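Side-chain contacts in 4-oxalmesaconate hydratase (Pseudomonas putida, PDB 5CGZ), which hydrates 4-carboxy-2-hydroxymuconate in the third step of gallate degradation, as a zinc-dependent, hexameric member of the MshB deacetylase family: residues A[33-38]-A[99-104]; A[93-98]-A[134-139]; A[110-115]-A[128-133]. All coordinates share one frame; numbering follows the deposited sequence. Where two conformers were deposited one is given.

The three contacts illustrate how a Rossmann-type layer is assembled: helices seat on the sheet and on one another. Contact 1 sets helix 92-105 against strand 31-36, contact 3 sets helix 122-138 against strand 110-112, and contact 2 joins the two helices. The centre of contact 1 lies about 10 Å from that of contact 2 and about 11 Å from that of contact 3. Y102 and R103 tie the layer together: R103 NE donates to A137 O at 2.8 Å, and Y102 OH bonds weakly to A130 O. Contact 3 comes nearest the metal, its S112 side chain about 10 Å from the zinc ion. The V35 side chain is about 13 Å from the zinc ion; contact 2 is remote.

Contact 1 of 3, residues A[33-38]-A[99-104]; sequences HVVCLS and ADVYRR
The imidazole of H33 and the guanidinium of R104 stand almost perpendicular, their planes 84° apart. H33 NE2 lies at the edge of the guanidinium, in its plane, 3.6 Å from R104 NH2, while V101 CG1 sits at the edge of the imidazole near the ring plane, 3.8 Å from H33 CD2. The two nitrogens are not bonded to each other. Both turn to the carboxylate of E79 on strand 76-80, where OE1 takes a hydrogen bond from H33 NE2 and forms a salt bridge with R104 NH2; S77 OG engages H33 ND1, so the ring is held at both nitrogens and its rotation is fixed. The shared carboxylate probably offsets the proximity of the arginine to the ring. A phenylalanine here would probably leave S77 OG without its partner and E79 OE1 with the arginine but no imidazole N-H. In the Rossmann-type fold, helix 92-105 is the connection that leads from strand 76-80 across the sheet to strand 110-112, and it passes over strand 31-36 running almost exactly antiparallel, at 175° with the local axes 10.9 Å apart. Between strand and helix, V35 and V101 meet tip to tip, V35 CG2 lying 3.9 Å from V101 CG1. That one methyl of V101, placed anti to the backbone N (chi1 174°), therefore serves both V35 and the H33 ring. R104 reaches back to the strand through a bend at chi3, and its NH2 also hydrogen-bonds a glycerol, probably from the crystallisation liquor.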
# COMPACT_ATOMS: atom_id res chain seq x y z
N HIS A 33 32.01 -4.88 10.87
CA HIS A 33 31.71 -5.84 11.92
C HIS A 33 30.38 -6.55 11.68
O HIS A 33 29.37 -5.91 11.36
CB HIS A 33 31.67 -5.16 13.29
CG HIS A 33 31.51 -6.13 14.43
ND1 HIS A 33 32.41 -7.13 14.69
CD2 HIS A 33 30.53 -6.25 15.36
CE1 HIS A 33 32.01 -7.83 15.73
NE2 HIS A 33 30.86 -7.32 16.16
N VAL A 34 30.38 -7.87 11.85
CA VAL A 34 29.19 -8.68 11.67
C VAL A 34 28.75 -9.30 13.00
O VAL A 34 29.55 -9.92 13.70
CB VAL A 34 29.43 -9.80 10.65
CG1 VAL A 34 28.20 -10.72 10.52
CG2 VAL A 34 29.78 -9.21 9.30
N VAL A 35 27.48 -9.10 13.35
CA VAL A 35 26.86 -9.86 14.43
C VAL A 35 25.96 -10.94 13.84
O VAL A 35 25.01 -10.63 13.10
CB VAL A 35 26.02 -8.98 15.37
CG1 VAL A 35 25.27 -9.86 16.37
CG2 VAL A 35 26.88 -7.96 16.10
N CYS A 36 26.25 -12.20 14.14
CA CYS A 36 25.36 -13.32 13.83
C CYS A 36 24.57 -13.69 15.06
O CYS A 36 25.13 -14.21 16.03
CB CYS A 36 26.15 -14.53 13.34
SG CYS A 36 27.11 -14.26 11.85
N LEU A 37 23.26 -13.44 15.04
CA LEU A 37 22.45 -13.64 16.24
C LEU A 37 22.35 -15.13 16.58
O LEU A 37 22.31 -15.50 17.76
CB LEU A 37 21.06 -13.03 16.06
CG LEU A 37 21.03 -11.50 15.90
CD1 LEU A 37 19.63 -11.02 15.51
CD2 LEU A 37 21.51 -10.81 17.16
N SER A 38 22.32 -15.97 15.55
CA SER A 38 22.28 -17.42 15.74
C SER A 38 23.09 -18.07 14.63
O SER A 38 23.64 -17.37 13.79
CB SER A 38 20.83 -17.94 15.73
OG SER A 38 20.34 -18.01 14.40
N ALA A 99 22.79 -3.12 21.56
CA ALA A 99 23.03 -1.69 21.75
C ALA A 99 24.49 -1.43 22.14
O ALA A 99 25.08 -0.42 21.72
CB ALA A 99 22.09 -1.10 22.79
N ASP A 100 25.06 -2.32 22.94
CA ASP A 100 26.47 -2.19 23.32
C ASP A 100 27.40 -2.38 22.11
O ASP A 100 28.43 -1.71 22.01
CB ASP A 100 26.83 -3.18 24.42
CG ASP A 100 26.12 -2.88 25.75
OD1 ASP A 100 25.62 -1.74 25.92
OD2 ASP A 100 26.06 -3.78 26.61
N VAL A 101 27.04 -3.28 21.19
CA VAL A 101 27.81 -3.41 19.96
C VAL A 101 27.79 -2.08 19.20
O VAL A 101 28.83 -1.62 18.72
CB VAL A 101 27.29 -4.55 19.07
CG1 VAL A 101 28.01 -4.56 17.72
CG2 VAL A 101 27.46 -5.89 19.79
N TYR A 102 26.61 -1.47 19.10
CA TYR A 102 26.49 -0.17 18.44
C TYR A 102 27.38 0.88 19.10
O TYR A 102 28.07 1.64 18.41
CB TYR A 102 25.04 0.34 18.49
CG TYR A 102 24.15 -0.07 17.33
CD1 TYR A 102 24.08 0.70 16.17
CD2 TYR A 102 23.32 -1.20 17.42
CE1 TYR A 102 23.23 0.34 15.11
CE2 TYR A 102 22.47 -1.56 16.36
CZ TYR A 102 22.43 -0.78 15.22
OH TYR A 102 21.60 -1.14 14.18
N ARG A 103 27.35 0.94 20.43
CA ARG A 103 28.13 1.93 21.16
C ARG A 103 29.63 1.72 20.92
O ARG A 103 30.39 2.69 20.81
CB ARG A 103 27.80 1.86 22.66
CG ARG A 103 26.43 2.44 23.06
CD ARG A 103 26.49 3.95 23.09
NE ARG A 103 25.21 4.61 23.38
CZ ARG A 103 24.75 4.89 24.60
NH1 ARG A 103 25.45 4.54 25.68
NH2 ARG A 103 23.58 5.51 24.74
N ARG A 104 30.06 0.47 20.80
CA ARG A 104 31.47 0.15 20.58
C ARG A 104 31.90 0.38 19.13
O ARG A 104 32.95 0.96 18.86
CB ARG A 104 31.74 -1.30 20.98
CG ARG A 104 33.18 -1.74 20.82
CD ARG A 104 33.36 -3.20 21.20
NE ARG A 104 32.91 -4.12 20.15
CZ ARG A 104 31.89 -4.97 20.28
NH1 ARG A 104 31.20 -5.02 21.42
NH2 ARG A 104 31.57 -5.77 19.28

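Contact 2 of 3, residues A[93-98]-A[134-139]; sequences DTLFRL and RIIAQA
Helices 92-105 and 122-138 approach through F96 and I136, whose CA atoms, 7.9 Å apart, are the nearest pair between 93-98 and 134-139. I136 points toward the other helix and divides its two branches between two partners. Its CG1, on the side of the backbone N (chi1 -58°), comes within 4.0 Å of L95 CD2, the two side chains crossing at about a right angle. Its CG2, anti to the backbone N, meets F96 CE1 at 4.2 Å, and the methyl lies at the edge of the phenyl ring, near its plane. Leucine and phenylalanine thus flank one isoleucine in a wholly apolar contact without a hydrogen bond across it. The F96 ring also meets that of Y142, their planes about 10° apart, and P87 of a second subunit packs on both L95 and F96, so this helix pair belongs to a subunit interface as well as to the interior of the chain. Further along, I136 rests on A99, one turn on from L95 in helix 92-105. There the helices remain together beside the sheet: Y102 lies against R134 and A137, while its ring extends to L5 on strand 3-8.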
# COMPACT_ATOMS: atom_id res chain seq x y z
N ASP A 93 17.70 -8.18 27.37
CA ASP A 93 19.14 -8.40 27.43
C ASP A 93 19.80 -8.57 26.07
O ASP A 93 20.92 -8.09 25.85
CB ASP A 93 19.43 -9.62 28.29
CG ASP A 93 20.11 -9.24 29.58
OD1 ASP A 93 19.41 -8.73 30.49
OD2 ASP A 93 21.35 -9.39 29.64
N THR A 94 19.13 -9.25 25.15
CA THR A 94 19.60 -9.34 23.77
C THR A 94 19.71 -7.94 23.20
O THR A 94 20.72 -7.57 22.59
CB THR A 94 18.64 -10.14 22.87
OG1 THR A 94 18.20 -11.31 23.57
CG2 THR A 94 19.33 -10.53 21.57
N LEU A 95 18.66 -7.16 23.42
CA LEU A 95 18.59 -5.78 22.93
C LEU A 95 19.75 -4.94 23.45
O LEU A 95 20.41 -4.24 22.67
CB LEU A 95 17.25 -5.16 23.34
CG LEU A 95 17.02 -3.73 22.86
CD1 LEU A 95 16.88 -3.69 21.34
CD2 LEU A 95 15.80 -3.14 23.53
N PHE A 96 20.01 -5.00 24.75
CA PHE A 96 21.12 -4.24 25.34
C PHE A 96 22.49 -4.74 24.85
O PHE A 96 23.41 -3.95 24.63
CB PHE A 96 21.03 -4.29 26.87
CG PHE A 96 19.84 -3.55 27.44
CD1 PHE A 96 19.45 -2.32 26.92
CD2 PHE A 96 19.12 -4.08 28.50
CE1 PHE A 96 18.36 -1.65 27.44
CE2 PHE A 96 18.02 -3.40 29.03
CZ PHE A 96 17.65 -2.19 28.50
N ARG A 97 22.62 -6.06 24.69
CA ARG A 97 23.82 -6.65 24.10
C ARG A 97 24.12 -5.99 22.76
O ARG A 97 25.24 -5.57 22.47
CB ARG A 97 23.66 -8.17 23.89
CG ARG A 97 24.09 -9.08 25.06
CD ARG A 97 25.04 -10.21 24.60
NE ARG A 97 24.36 -11.45 24.21
CZ ARG A 97 24.95 -12.52 23.67
NH1 ARG A 97 24.23 -13.58 23.37
NH2 ARG A 97 26.27 -12.54 23.43
N LEU A 98 23.08 -5.90 21.92
CA LEU A 98 23.25 -5.32 20.59
C LEU A 98 23.48 -3.81 20.66
O LEU A 98 24.29 -3.27 19.90
CB LEU A 98 22.02 -5.63 19.71
CG LEU A 98 22.18 -5.34 18.21
CD1 LEU A 98 23.48 -5.96 17.67
CD2 LEU A 98 20.98 -5.88 17.44
N ARG A 134 19.71 0.21 17.80
CA ARG A 134 20.25 1.45 17.28
C ARG A 134 19.67 2.67 18.02
O ARG A 134 20.40 3.60 18.39
CB ARG A 134 19.96 1.55 15.78
CG ARG A 134 20.40 2.83 15.08
CD ARG A 134 20.06 2.67 13.60
NE ARG A 134 20.13 3.92 12.83
CZ ARG A 134 19.21 4.88 12.86
NH1 ARG A 134 18.13 4.77 13.63
NH2 ARG A 134 19.37 5.96 12.11
N ILE A 135 18.35 2.66 18.22
CA ILE A 135 17.69 3.76 18.90
C ILE A 135 18.08 3.81 20.39
O ILE A 135 18.32 4.90 20.93
CB ILE A 135 16.16 3.67 18.75
CG1 ILE A 135 15.76 3.85 17.27
CG2 ILE A 135 15.47 4.70 19.64
CD1 ILE A 135 14.34 3.44 16.95
N ILE A 136 18.14 2.66 21.05
CA ILE A 136 18.60 2.62 22.45
C ILE A 136 19.99 3.26 22.55
O ILE A 136 20.24 4.06 23.46
CB ILE A 136 18.68 1.18 23.01
CG1 ILE A 136 17.31 0.48 22.92
CG2 ILE A 136 19.22 1.18 24.46
CD1 ILE A 136 16.19 1.26 23.57
N ALA A 137 20.86 2.93 21.60
CA ALA A 137 22.23 3.44 21.59
C ALA A 137 22.30 4.95 21.33
O ALA A 137 23.33 5.60 21.59
CB ALA A 137 23.06 2.69 20.57
N GLN A 138 21.21 5.52 20.81
CA GLN A 138 21.11 6.97 20.64
C GLN A 138 20.78 7.70 21.95
O GLN A 138 20.96 8.92 22.04
CB GLN A 138 20.03 7.31 19.61
CG GLN A 138 20.32 6.88 18.17
CD GLN A 138 19.13 7.17 17.26
OE1 GLN A 138 17.98 7.13 17.71
NE2 GLN A 138 19.39 7.47 15.98
N ALA A 139 20.26 6.98 22.94
CA ALA A 139 19.67 7.63 24.12
C ALA A 139 20.73 8.05 25.14
O ALA A 139 21.49 7.22 25.62
CB ALA A 139 18.65 6.71 24.77

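Contact 3 of 3, residues A[110-115]-A[128-133]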
# COMPACT_ATOMS: atom_id res chain seq x y z
N VAL A 110 24.10 0.41 8.74
CA VAL A 110 23.74 -0.93 9.20
C VAL A 110 23.03 -1.72 8.11
O VAL A 110 22.16 -1.19 7.42
CB VAL A 110 22.83 -0.86 10.44
CG1 VAL A 110 22.63 -2.25 11.04
CG2 VAL A 110 23.42 0.09 11.47
N LEU A 111 23.41 -2.98 7.94
CA LEU A 111 22.70 -3.87 7.02
C LEU A 111 22.01 -4.98 7.80
O LEU A 111 22.62 -5.58 8.69
CB LEU A 111 23.67 -4.48 6.00
CG LEU A 111 24.62 -3.54 5.26
CD1 LEU A 111 25.38 -4.31 4.20
CD2 LEU A 111 23.84 -2.40 4.64
N SER A 112 20.74 -5.24 7.50
CA SER A 112 20.07 -6.39 8.10
C SER A 112 18.94 -6.87 7.18
O SER A 112 18.92 -6.51 5.99
CB SER A 112 19.54 -6.04 9.50
OG SER A 112 19.22 -7.22 10.23
N HIS A 113 18.01 -7.66 7.71
CA HIS A 113 16.99 -8.34 6.90
C HIS A 113 15.76 -7.47 6.59
O HIS A 113 15.53 -6.45 7.24
CB HIS A 113 16.50 -9.61 7.60
CG HIS A 113 17.57 -10.63 7.82
ND1 HIS A 113 17.78 -11.70 6.97
CD2 HIS A 113 18.49 -10.77 8.81
CE1 HIS A 113 18.77 -12.44 7.42
NE2 HIS A 113 19.22 -11.90 8.54
N SER A 114 14.95 -7.90 5.63
CA SER A 114 13.69 -7.23 5.34
C SER A 114 12.75 -7.36 6.54
O SER A 114 12.86 -8.31 7.32
CB SER A 114 13.03 -7.82 4.08
OG SER A 114 12.71 -9.20 4.27
N LEU A 115 11.82 -6.42 6.68
CA LEU A 115 10.92 -6.41 7.84
C LEU A 115 9.73 -7.35 7.66
O LEU A 115 8.99 -7.60 8.61
CB LEU A 115 10.42 -4.98 8.12
CG LEU A 115 11.32 -4.24 9.13
CD1 LEU A 115 10.74 -2.92 9.55
CD2 LEU A 115 11.56 -5.13 10.36
N HIS A 128 14.34 -5.98 13.45
CA HIS A 128 13.73 -5.22 14.54
C HIS A 128 14.70 -5.02 15.70
O HIS A 128 14.75 -3.94 16.30
CB HIS A 128 12.45 -5.91 15.03
CG HIS A 128 11.24 -5.54 14.24
ND1 HIS A 128 10.37 -6.47 13.71
CD2 HIS A 128 10.76 -4.33 13.87
CE1 HIS A 128 9.41 -5.85 13.06
NE2 HIS A 128 9.62 -4.55 13.13
N LEU A 129 15.49 -6.06 16.01
CA LEU A 129 16.56 -5.94 17.00
C LEU A 129 17.57 -4.88 16.58
O LEU A 129 17.94 -4.00 17.37
CB LEU A 129 17.27 -7.28 17.20
CG LEU A 129 16.56 -8.23 18.15
CD1 LEU A 129 17.18 -9.62 18.07
CD2 LEU A 129 16.64 -7.68 19.58
N ALA A 130 18.01 -4.97 15.33
CA ALA A 130 18.98 -4.02 14.79
C ALA A 130 18.47 -2.59 14.91
O ALA A 130 19.20 -1.70 15.33
CB ALA A 130 19.30 -4.36 13.33
N GLN A 131 17.21 -2.37 14.55
CA GLN A 131 16.67 -1.02 14.57
C GLN A 131 16.44 -0.50 15.99
O GLN A 131 16.79 0.64 16.30
CB GLN A 131 15.38 -0.93 13.77
CG GLN A 131 15.63 -0.98 12.27
CD GLN A 131 14.37 -0.72 11.45
OE1 GLN A 131 13.50 0.05 11.86
NE2 GLN A 131 14.28 -1.34 10.29
N GLU A 132 15.85 -1.33 16.85
CA GLU A 132 15.56 -0.85 18.19
C GLU A 132 16.87 -0.66 18.98
O GLU A 132 17.01 0.32 19.71
CB GLU A 132 14.61 -1.79 18.95
CG GLU A 132 14.09 -1.10 20.23
CD GLU A 132 13.05 -1.90 20.99
OE1 GLU A 132 12.89 -3.11 20.72
OE2 GLU A 132 12.38 -1.31 21.88
N ALA A 133 17.84 -1.57 18.81
CA ALA A 133 19.13 -1.42 19.51
C ALA A 133 19.83 -0.12 19.09
O ALA A 133 20.46 0.56 19.90
CB ALA A 133 20.03 -2.62 19.25
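L115 lays its CD2 methyl squarely over one face of the H128 imidazole, 3.5 Å from the ring centroid and only 13° off the ring normal, a textbook CH-pi contact. The nearest ring atom is H128 NE2, 3.4 Å from L115 CD2. The pair belongs to a beta-alpha-beta crossover of the Rossmann-type fold, in which strand 110-112 leads through a loop into helix 122-138, and the chain then returns to the sheet as the adjacent parallel strand 154-157. L115 lies in the loop that follows the strand, H128 in the helix, so the methyl-on-ring contact fastens the beginning of the connection to the helix. Deeper in, the strand itself meets the helix through small residues. S112 and A130 have their CA atoms 7.2 Å apart, and S112 CB approaches A130 CB to 4.2 Å, with two slight side chains allowing the helix to come down close to the sheet. The hydroxyl of S112, anti to the backbone N (chi1 -164°), donates to V7 O on strand 3-8, which satisfies a buried polar atom beside the alanine methyl. Between S112 and L115 the chain passes H113, whose ring stacks on that of H123, a ligand of the zinc ion seen in this structure; H113 NE2 also bonds to A9 N, consistent with a second-shell role for H113 beside the metal site. Q131 also packs on Y121 of a second subunit, and E132 forms a salt bridge with R89 of that same subunit. Within the contact, the Q131 amide and L115 come from opposite directions: L115 CD1 lies 3.9 Å from Q131 NE2.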